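Local coordinates for protein sorbitol-6-phosphate dehydrogenase (Erwinia amylovora CFBP1430, PDB 5O3Z) that catalyses the NAD+-dependent oxidation of sorbitol 6-phosphate to fructose 6-phosphate, as a member of the short-chain dehydrogenase/reductase family, at residues G19-E24 against D230-L235; D87-S92 against L122-F127; I140-S145 against V183-L188. One frame throughout, in Å; residues are numbered along the deposited sequence.

The three contacts tie together one parallel seven-stranded sheet and the helices on its two faces. Contact 3 lies in the sheet itself, pairing strands 139-145 and 182-188. Contact 2, its centre about 12 Å from that of contact 3, packs helix 106-133 on strand 88-91, the neighbour of strand 139-145; Leu89 O lies 2.8 Å from Ile141 N. Contact 1 joins two helices over the other face, its centre about 13 Å from that of contact 3 and 17 Å from that of contact 2. Val234 CG2 of contact 1 meets Leu188 CD2 of contact 3 at 3.6 Å. In this family cofactor and substrate bind at the C-terminal edge of such a sheet, toward which Ser92 and Ser145 lie.

Contact 1. Residues G19-E24 against D230-L235; sequences GAFLCE and DYQDVL
Phe21 and Leu22 of helix 17-28 pack against Tyr231, Val234 and Leu235 of helix 231-242, a largely apolar helix-helix contact on one face of the central sheet. The two short helical segments cross at -52°, with their axes 9.9 Å apart. Phe21 has the largest share. Its CG, anti to the backbone N (chi1 -171°), is turned to the start of the second helix, and Tyr231 CB sits over the centre of one face of the Phe21 ring, 3.6 Å from the centroid, in a CH-pi contact. The Tyr231 ring itself lies oblique to that of Phe21, planes 49° apart. At the edge of the Phe21 ring, in its plane, Gln232 OE1 approaches CZ at 3.5 Å, while Gln232 NE2 is bonded to Asn236. Leu235 CD2 comes obliquely to Phe21 CE1, also at 3.5 Å. Deeper in, Leu22 CD2 reaches Leu235 CD1 (4.0 Å) and Val234 CG1 (4.1 Å). A capping box opens the second helix: Asp233 N donates to Asp230 OD1 (3.1 Å), and Asp230 N to Asp233 OD2. Helix 17-28 follows the first strand and the glycine-rich turn; it and helix 231-242 lie together in the helical layer on one face of the parallel sheet, as in the Rossmann-type short-chain dehydrogenase fold.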
loop_
_atom_site.group_PDB
_atom_site.type_symbol
_atom_site.label_atom_id
_atom_site.label_comp_id
_atom_site.label_asym_id
_atom_site.label_seq_id
_atom_site.Cartn_x
_atom_site.Cartn_y
_atom_site.Cartn_z
ATOM N N GLY A 19 -19.144 5.886 19.876
ATOM C CA GLY A 19 -19.868 4.685 20.153
ATOM C C GLY A 19 -21.361 4.899 20.394
ATOM O O GLY A 19 -22.192 4.129 19.880
ATOM N N ALA A 20 -21.672 5.961 21.131
ATOM C CA ALA A 20 -23.079 6.252 21.466
ATOM C C ALA A 20 -23.856 6.677 20.197
ATOM O O ALA A 20 -24.961 6.239 19.962
ATOM C CB ALA A 20 -23.157 7.325 22.541
ATOM N N PHE A 21 -23.201 7.496 19.368
ATOM C CA PHE A 21 -23.760 7.904 18.097
ATOM C C PHE A 21 -23.994 6.725 17.189
ATOM O O PHE A 21 -25.016 6.707 16.532
ATOM C CB PHE A 21 -22.843 8.919 17.424
ATOM C CG PHE A 21 -23.431 9.564 16.186
ATOM C CD1 PHE A 21 -23.424 8.898 14.952
ATOM C CD2 PHE A 21 -23.940 10.871 16.240
ATOM C CE1 PHE A 21 -23.969 9.505 13.813
ATOM C CE2 PHE A 21 -24.454 11.495 15.103
ATOM C CZ PHE A 21 -24.459 10.824 13.892
ATOM N N LEU A 22 -23.070 5.744 17.114
ATOM C CA LEU A 22 -23.296 4.597 16.246
ATOM C C LEU A 22 -24.445 3.730 16.732
ATOM O O LEU A 22 -25.168 3.175 15.916
ATOM C CB LEU A 22 -22.041 3.747 16.090
ATOM C CG LEU A 22 -20.844 4.405 15.431
ATOM C CD1 LEU A 22 -19.626 3.483 15.597
ATOM C CD2 LEU A 22 -21.133 4.632 13.940
ATOM N N CYS A 23 -24.573 3.579 18.067
ATOM C CA CYS A 23 -25.725 2.819 18.651
ATOM C C CYS A 23 -27.067 3.433 18.218
ATOM O O CYS A 23 -27.966 2.731 17.795
ATOM C CB CYS A 23 -25.632 2.799 20.187
ATOM S SG CYS A 23 -24.321 1.722 20.816
ATOM N N GLU A 24 -27.170 4.742 18.303
ATOM C CA GLU A 24 -28.433 5.428 17.926
ATOM C C GLU A 24 -28.721 5.293 16.426
ATOM O O GLU A 24 -29.864 5.000 15.965
ATOM C CB GLU A 24 -28.354 6.892 18.273
ATOM C CG GLU A 24 -28.089 7.109 19.744
ATOM C CD GLU A 24 -28.467 8.489 20.249
ATOM O OE1 GLU A 24 -29.442 9.083 19.745
ATOM O OE2 GLU A 24 -27.807 8.965 21.179
ATOM N N ASP A 230 -16.697 13.683 10.506
ATOM C CA ASP A 230 -17.766 13.716 11.491
ATOM C C ASP A 230 -18.434 12.373 11.711
ATOM O O ASP A 230 -18.212 11.392 10.997
ATOM C CB ASP A 230 -18.716 14.921 11.231
ATOM C CG ASP A 230 -19.640 14.712 10.036
ATOM O OD1 ASP A 230 -19.724 13.568 9.551
ATOM O OD2 ASP A 230 -20.327 15.689 9.603
ATOM N N TYR A 231 -19.254 12.303 12.752
ATOM C CA TYR A 231 -19.761 11.005 13.194
ATOM C C TYR A 231 -20.660 10.397 12.171
ATOM O O TYR A 231 -20.800 9.149 12.056
ATOM C CB TYR A 231 -20.525 11.124 14.553
ATOM C CG TYR A 231 -19.750 11.504 15.823
ATOM C CD1 TYR A 231 -18.400 11.160 16.020
ATOM C CD2 TYR A 231 -20.399 12.142 16.862
ATOM C CE1 TYR A 231 -17.750 11.469 17.211
ATOM C CE2 TYR A 231 -19.747 12.463 18.049
ATOM C CZ TYR A 231 -18.421 12.129 18.215
ATOM O OH TYR A 231 -17.785 12.445 19.389
ATOM N N GLN A 232 -21.356 11.258 11.428
ATOM C CA GLN A 232 -22.266 10.752 10.408
ATOM C C GLN A 232 -21.517 10.073 9.236
ATOM O O GLN A 232 -21.970 9.079 8.687
ATOM C CB GLN A 232 -23.209 11.879 9.905
ATOM C CG GLN A 232 -24.265 11.392 8.930
ATOM C CD GLN A 232 -25.327 10.575 9.603
ATOM O OE1 GLN A 232 -25.839 10.990 10.645
ATOM N NE2 GLN A 232 -25.650 9.461 9.070
ATOM N N ASP A 233 -20.356 10.597 8.877
ATOM C CA ASP A 233 -19.528 9.905 7.825
ATOM C C ASP A 233 -19.189 8.511 8.277
ATOM O O ASP A 233 -19.294 7.587 7.571
ATOM C CB ASP A 233 -18.233 10.657 7.577
ATOM C CG ASP A 233 -18.438 12.077 7.224
ATOM O OD1 ASP A 233 -19.277 12.369 6.331
ATOM O OD2 ASP A 233 -17.751 12.887 7.824
ATOM N N VAL A 234 -18.846 8.371 9.544
ATOM C CA VAL A 234 -18.537 7.067 10.078
ATOM C C VAL A 234 -19.687 6.103 9.954
ATOM O O VAL A 234 -19.562 4.984 9.437
ATOM C CB VAL A 234 -18.051 7.170 11.546
ATOM C CG1 VAL A 234 -17.692 5.795 12.090
ATOM C CG2 VAL A 234 -16.827 8.068 11.659
ATOM N N LEU A 235 -20.841 6.546 10.481
ATOM C CA LEU A 235 -22.083 5.813 10.400
ATOM C C LEU A 235 -22.425 5.374 8.996
ATOM O O LEU A 235 -22.715 4.211 8.765
ATOM C CB LEU A 235 -23.196 6.674 11.056
ATOM C CG LEU A 235 -24.594 6.059 11.175
ATOM C CD1 LEU A 235 -24.578 4.763 11.973
ATOM C CD2 LEU A 235 -25.525 7.070 11.839
#

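Contact 2. Residues D87-S92 against L122-F127; sequences DLLVYS and LCSREF
The Tyr91 ring is met at its edge, near its plane, by Cys123 SG, which lies 4.0 Å from Tyr91 CE2, a sulfur-aromatic contact without overlap of the face. The Phe127 ring has Cys123 O at its edge, in plane, and Leu89 CD1 comes obliquely to Phe127 CD2 at 4.0 Å. Leu89 points from the strand toward the helix and divides its branches, CD1 to Phe127 and CD2 to Cys123. Leu89 CD2 lies against the helix backbone, 3.4 Å from Cys123 O, and touches Cys123 CB at 3.8 Å. These pairs hold helix 106-133 against strand 88-91, almost antiparallel at 170°, as the helix of a beta-alpha-beta crossover from strand 88-91 to strand 139-145 in the Rossmann-type sheet. All five touching residues are buried. The hydroxyls of Tyr91 and Ser124 have partners outside the segments: Tyr91 OH bonds Val115 O, and Ser124 OG bonds Tyr120 O one turn back. On the helix flank turned from the strand, the Arg125 guanidinium has Leu122 CD2 over one face, offset toward the rim, and Glu126 OE2 at its edge, 2.9 Å from Arg125 NE in a salt bridge. Arg125 NH2 forms a salt bridge with Glu69, and NH1 a hydrogen bond with Phe104 O of the third subunit.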
loop_
_atom_site.group_PDB
_atom_site.type_symbol
_atom_site.label_atom_id
_atom_site.label_comp_id
_atom_site.label_asym_id
_atom_site.label_seq_id
_atom_site.Cartn_x
_atom_site.Cartn_y
_atom_site.Cartn_z
ATOM N N ASP A 87 -25.291 -10.354 14.837
ATOM C CA ASP A 87 -25.146 -10.171 13.356
ATOM C C ASP A 87 -23.964 -9.243 12.955
ATOM O O ASP A 87 -23.330 -9.471 11.924
ATOM C CB ASP A 87 -26.449 -9.643 12.772
ATOM C CG ASP A 87 -27.599 -10.639 12.916
ATOM O OD1 ASP A 87 -27.740 -11.530 12.031
ATOM O OD2 ASP A 87 -28.283 -10.577 13.951
ATOM N N LEU A 88 -23.735 -8.229 13.779
ATOM C CA LEU A 88 -22.750 -7.178 13.588
ATOM C C LEU A 88 -22.009 -6.945 14.898
ATOM O O LEU A 88 -22.675 -6.578 15.912
ATOM C CB LEU A 88 -23.422 -5.881 13.158
ATOM C CG LEU A 88 -22.559 -4.608 13.121
ATOM C CD1 LEU A 88 -21.456 -4.807 12.111
ATOM C CD2 LEU A 88 -23.382 -3.376 12.744
ATOM N N LEU A 89 -20.677 -7.066 14.905
ATOM C CA LEU A 89 -19.857 -6.514 16.009
ATOM C C LEU A 89 -19.219 -5.196 15.587
ATOM O O LEU A 89 -18.527 -5.181 14.548
ATOM C CB LEU A 89 -18.759 -7.513 16.435
ATOM C CG LEU A 89 -17.670 -7.049 17.450
ATOM C CD1 LEU A 89 -18.343 -6.839 18.838
ATOM C CD2 LEU A 89 -16.540 -8.071 17.562
ATOM N N VAL A 90 -19.450 -4.114 16.338
ATOM C CA VAL A 90 -18.714 -2.906 16.204
ATOM C C VAL A 90 -17.776 -2.730 17.388
ATOM O O VAL A 90 -18.223 -2.628 18.546
ATOM C CB VAL A 90 -19.622 -1.684 16.022
ATOM C CG1 VAL A 90 -18.816 -0.428 15.784
ATOM C CG2 VAL A 90 -20.576 -1.919 14.877
ATOM N N TYR A 91 -16.462 -2.667 17.097
ATOM C CA TYR A 91 -15.467 -2.447 18.129
ATOM C C TYR A 91 -14.922 -1.054 18.052
ATOM O O TYR A 91 -14.166 -0.648 17.098
ATOM C CB TYR A 91 -14.339 -3.514 18.112
ATOM C CG TYR A 91 -13.416 -3.443 19.335
ATOM C CD1 TYR A 91 -12.283 -2.600 19.382
ATOM C CD2 TYR A 91 -13.679 -4.216 20.445
ATOM C CE1 TYR A 91 -11.473 -2.559 20.507
ATOM C CE2 TYR A 91 -12.888 -4.160 21.557
ATOM C CZ TYR A 91 -11.820 -3.330 21.613
ATOM O OH TYR A 91 -11.097 -3.395 22.785
ATOM N N SER A 92 -15.321 -0.306 19.048
ATOM C CA SER A 92 -15.004 1.075 19.128
ATOM C C SER A 92 -14.356 1.401 20.473
ATOM O O SER A 92 -15.020 1.678 21.453
ATOM C CB SER A 92 -16.289 1.850 18.860
ATOM O OG SER A 92 -16.004 3.217 18.924
ATOM N N LEU A 122 -10.397 -10.345 21.505
ATOM C CA LEU A 122 -11.368 -11.078 22.332
ATOM C C LEU A 122 -12.813 -11.007 21.836
ATOM O O LEU A 122 -13.480 -12.073 21.663
ATOM C CB LEU A 122 -11.260 -10.690 23.750
ATOM C CG LEU A 122 -9.947 -11.173 24.336
ATOM C CD1 LEU A 122 -9.738 -10.350 25.585
ATOM C CD2 LEU A 122 -10.027 -12.678 24.541
ATOM N N CYS A 123 -13.261 -9.797 21.571
ATOM C CA CYS A 123 -14.586 -9.539 20.985
ATOM C C CYS A 123 -14.835 -10.207 19.677
ATOM O O CYS A 123 -15.900 -10.800 19.489
ATOM C CB CYS A 123 -14.909 -8.035 20.960
ATOM S SG CYS A 123 -14.958 -7.418 22.680
ATOM N N SER A 124 -13.873 -10.212 18.760
ATOM C CA SER A 124 -14.048 -10.923 17.496
ATOM C C SER A 124 -14.178 -12.460 17.661
ATOM O O SER A 124 -15.010 -13.160 16.978
ATOM C CB SER A 124 -12.829 -10.591 16.603
ATOM O OG SER A 124 -12.870 -9.201 16.328
ATOM N N ARG A 125 -13.322 -12.973 18.534
ATOM C CA ARG A 125 -13.341 -14.393 18.867
ATOM C C ARG A 125 -14.707 -14.847 19.338
ATOM O O ARG A 125 -15.252 -15.818 18.812
ATOM C CB ARG A 125 -12.313 -14.767 19.959
ATOM C CG ARG A 125 -12.160 -16.295 20.077
ATOM C CD ARG A 125 -11.044 -16.702 21.003
ATOM N NE ARG A 125 -11.370 -16.387 22.395
ATOM C CZ ARG A 125 -10.498 -16.404 23.400
ATOM N NH1 ARG A 125 -9.196 -16.674 23.183
ATOM N NH2 ARG A 125 -10.918 -16.122 24.617
ATOM N N GLU A 126 -15.212 -14.190 20.362
ATOM C CA GLU A 126 -16.436 -14.654 21.052
ATOM C C GLU A 126 -17.706 -14.434 20.267
ATOM O O GLU A 126 -18.613 -15.297 20.292
ATOM C CB GLU A 126 -16.576 -14.033 22.447
ATOM C CG GLU A 126 -15.402 -14.332 23.370
ATOM C CD GLU A 126 -15.200 -15.836 23.590
ATOM O OE1 GLU A 126 -16.189 -16.493 23.942
ATOM O OE2 GLU A 126 -14.086 -16.387 23.390
ATOM N N PHE A 127 -17.772 -13.334 19.520
ATOM C CA PHE A 127 -18.924 -13.115 18.680
ATOM C C PHE A 127 -18.905 -13.788 17.389
ATOM O O PHE A 127 -19.954 -14.207 16.945
ATOM C CB PHE A 127 -19.188 -11.671 18.562
ATOM C CG PHE A 127 -19.635 -11.074 19.839
ATOM C CD1 PHE A 127 -20.958 -11.265 20.286
ATOM C CD2 PHE A 127 -18.748 -10.394 20.637
ATOM C CE1 PHE A 127 -21.364 -10.676 21.497
ATOM C CE2 PHE A 127 -19.143 -9.821 21.845
ATOM C CZ PHE A 127 -20.446 -9.969 22.267
#

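Contact 3. Residues I140-S145 against V183-L188; sequences IIQINS and VHSLML
Strands 139-145 and 182-188, the two strands of a beta-alpha-beta unit whose helix is 156-176, lie side by side and parallel in the central sheet, with Ile140 beside Val183, Ile141 beside His184 and Gln142 beside Ser185. Their backbones bond alternately: His184 N donates to Ile140 O, Gln142 N to His184 O, Leu186 N to Gln142 O and Asn144 N to Leu186 O (2.8 Å), the last bent to 143° at the hydrogen. Beyond it Leu188 N reaches Asn144 O only weakly. On the face toward helices 106-133 and 156-176, the Gln142 chain extends with CG anti to the backbone N (chi1 -166°), and its OE1 takes two donors. Ser185 OG, itself also bonded to Thr169 OG1, donates to Gln142 OE1 at 2.7 Å, in the carbonyl plane. Asn144 ND2 meets the same Gln142 OE1 at 2.9 Å from above that plane, 40° out of it. The ND2 bond helps fix the Asn144 amide, whose ND2 also donates to Lys162 O and whose OD1 accepts from Ser145 N. Lys162 and Tyr158, which touches Ser145, are spaced as in the YxxxK motif of short-chain dehydrogenases, consistent with this strand end bordering the active site. Met187, bent at chi2 and chi3, folds alongside the Asn144 amide and puts CE 3.3 Å from Asn144 OD1. On the opposite face, toward helix 231-242, the Ile141 and Leu186 side chains cross obliquely, CG2 against CG, and Ile143 CG2 meets Leu188 CD1 at 3.7 Å.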
loop_
_atom_site.group_PDB
_atom_site.type_symbol
_atom_site.label_atom_id
_atom_site.label_comp_id
_atom_site.label_asym_id
_atom_site.label_seq_id
_atom_site.Cartn_x
_atom_site.Cartn_y
_atom_site.Cartn_z
ATOM N N ILE A 140 -18.047 -7.789 11.113
ATOM C CA ILE A 140 -17.241 -7.298 12.197
ATOM C C ILE A 140 -16.623 -6.025 11.654
ATOM O O ILE A 140 -15.960 -6.072 10.601
ATOM C CB ILE A 140 -16.155 -8.288 12.624
ATOM C CG1 ILE A 140 -16.754 -9.578 13.191
ATOM C CG2 ILE A 140 -15.211 -7.628 13.615
ATOM C CD1 ILE A 140 -15.763 -10.706 13.413
ATOM N N ILE A 141 -16.836 -4.924 12.333
ATOM C CA ILE A 141 -16.259 -3.674 11.898
ATOM C C ILE A 141 -15.514 -3.075 13.024
ATOM O O ILE A 141 -16.104 -2.768 14.066
ATOM C CB ILE A 141 -17.347 -2.721 11.383
ATOM C CG1 ILE A 141 -17.865 -3.260 10.030
ATOM C CG2 ILE A 141 -16.794 -1.321 11.177
ATOM C CD1 ILE A 141 -19.194 -2.686 9.600
ATOM N N GLN A 142 -14.213 -2.801 12.811
ATOM C CA GLN A 142 -13.409 -2.069 13.787
ATOM C C GLN A 142 -13.267 -0.581 13.520
ATOM O O GLN A 142 -12.923 -0.159 12.418
ATOM C CB GLN A 142 -11.977 -2.642 13.790
ATOM C CG GLN A 142 -11.125 -2.206 14.988
ATOM C CD GLN A 142 -9.593 -2.107 14.689
ATOM O OE1 GLN A 142 -9.139 -2.159 13.529
ATOM N NE2 GLN A 142 -8.808 -1.862 15.758
ATOM N N ILE A 143 -13.407 0.235 14.528
ATOM C CA ILE A 143 -13.069 1.670 14.418
ATOM C C ILE A 143 -11.542 1.815 14.563
ATOM O O ILE A 143 -10.994 1.414 15.561
ATOM C CB ILE A 143 -13.780 2.487 15.479
ATOM C CG1 ILE A 143 -15.314 2.247 15.427
ATOM C CG2 ILE A 143 -13.459 3.941 15.309
ATOM C CD1 ILE A 143 -15.929 2.243 13.991
ATOM N N ASN A 144 -10.874 2.338 13.520
ATOM C CA ASN A 144 -9.452 2.454 13.476
ATOM C C ASN A 144 -9.249 3.938 13.124
ATOM O O ASN A 144 -10.162 4.779 13.357
ATOM C CB ASN A 144 -8.905 1.374 12.510
ATOM C CG ASN A 144 -7.404 1.080 12.701
ATOM O OD1 ASN A 144 -6.554 1.983 12.693
ATOM N ND2 ASN A 144 -7.100 -0.176 12.844
ATOM N N SER A 145 -8.121 4.264 12.518
ATOM C CA SER A 145 -7.590 5.587 12.507
ATOM C C SER A 145 -6.698 5.680 11.275
ATOM O O SER A 145 -6.135 4.670 10.837
ATOM C CB SER A 145 -6.749 5.827 13.738
ATOM O OG SER A 145 -6.072 7.101 13.729
ATOM N N VAL A 183 -15.090 -8.716 7.554
ATOM C CA VAL A 183 -14.360 -8.001 8.603
ATOM C C VAL A 183 -13.640 -6.840 7.926
ATOM O O VAL A 183 -12.914 -7.080 6.929
ATOM C CB VAL A 183 -13.297 -8.918 9.205
ATOM C CG1 VAL A 183 -12.674 -8.277 10.498
ATOM C CG2 VAL A 183 -13.855 -10.316 9.474
ATOM N N HIS A 184 -13.830 -5.648 8.448
ATOM C CA HIS A 184 -13.226 -4.387 7.996
ATOM C C HIS A 184 -12.750 -3.539 9.101
ATOM O O HIS A 184 -13.282 -3.607 10.219
ATOM C CB HIS A 184 -14.229 -3.557 7.219
ATOM C CG HIS A 184 -14.795 -4.254 6.035
ATOM N ND1 HIS A 184 -14.025 -4.521 4.906
ATOM C CD2 HIS A 184 -16.024 -4.798 5.810
ATOM C CE1 HIS A 184 -14.754 -5.231 4.052
ATOM N NE2 HIS A 184 -15.981 -5.405 4.568
ATOM N N SER A 185 -11.751 -2.698 8.798
ATOM C CA SER A 185 -11.301 -1.676 9.689
ATOM C C SER A 185 -11.579 -0.346 9.006
ATOM O O SER A 185 -11.294 -0.162 7.780
ATOM C CB SER A 185 -9.808 -1.873 9.996
ATOM O OG SER A 185 -9.592 -2.925 10.941
ATOM N N LEU A 186 -12.131 0.592 9.762
ATOM C CA LEU A 186 -12.452 1.904 9.233
ATOM C C LEU A 186 -11.429 2.872 9.653
ATOM O O LEU A 186 -11.262 3.099 10.842
ATOM C CB LEU A 186 -13.844 2.407 9.725
ATOM C CG LEU A 186 -15.089 1.604 9.413
ATOM C CD1 LEU A 186 -16.366 2.438 9.675
ATOM C CD2 LEU A 186 -15.043 1.060 7.968
ATOM N N MET A 187 -10.703 3.464 8.693
ATOM C CA MET A 187 -9.610 4.294 9.033
ATOM C C MET A 187 -10.043 5.726 9.108
ATOM O O MET A 187 -10.007 6.477 8.143
ATOM C CB MET A 187 -8.407 4.021 8.070
ATOM C CG MET A 187 -8.329 2.581 7.570
ATOM S SD MET A 187 -8.054 1.356 8.883
ATOM C CE MET A 187 -6.353 1.737 9.387
ATOM N N LEU A 188 -10.430 6.180 10.277
ATOM C CA LEU A 188 -10.980 7.537 10.403
ATOM C C LEU A 188 -9.970 8.609 10.367
ATOM O O LEU A 188 -8.861 8.461 10.882
ATOM C CB LEU A 188 -11.746 7.681 11.729
ATOM C CG LEU A 188 -12.837 6.614 11.926
ATOM C CD1 LEU A 188 -13.625 6.951 13.161
ATOM C CD2 LEU A 188 -13.759 6.329 10.754
#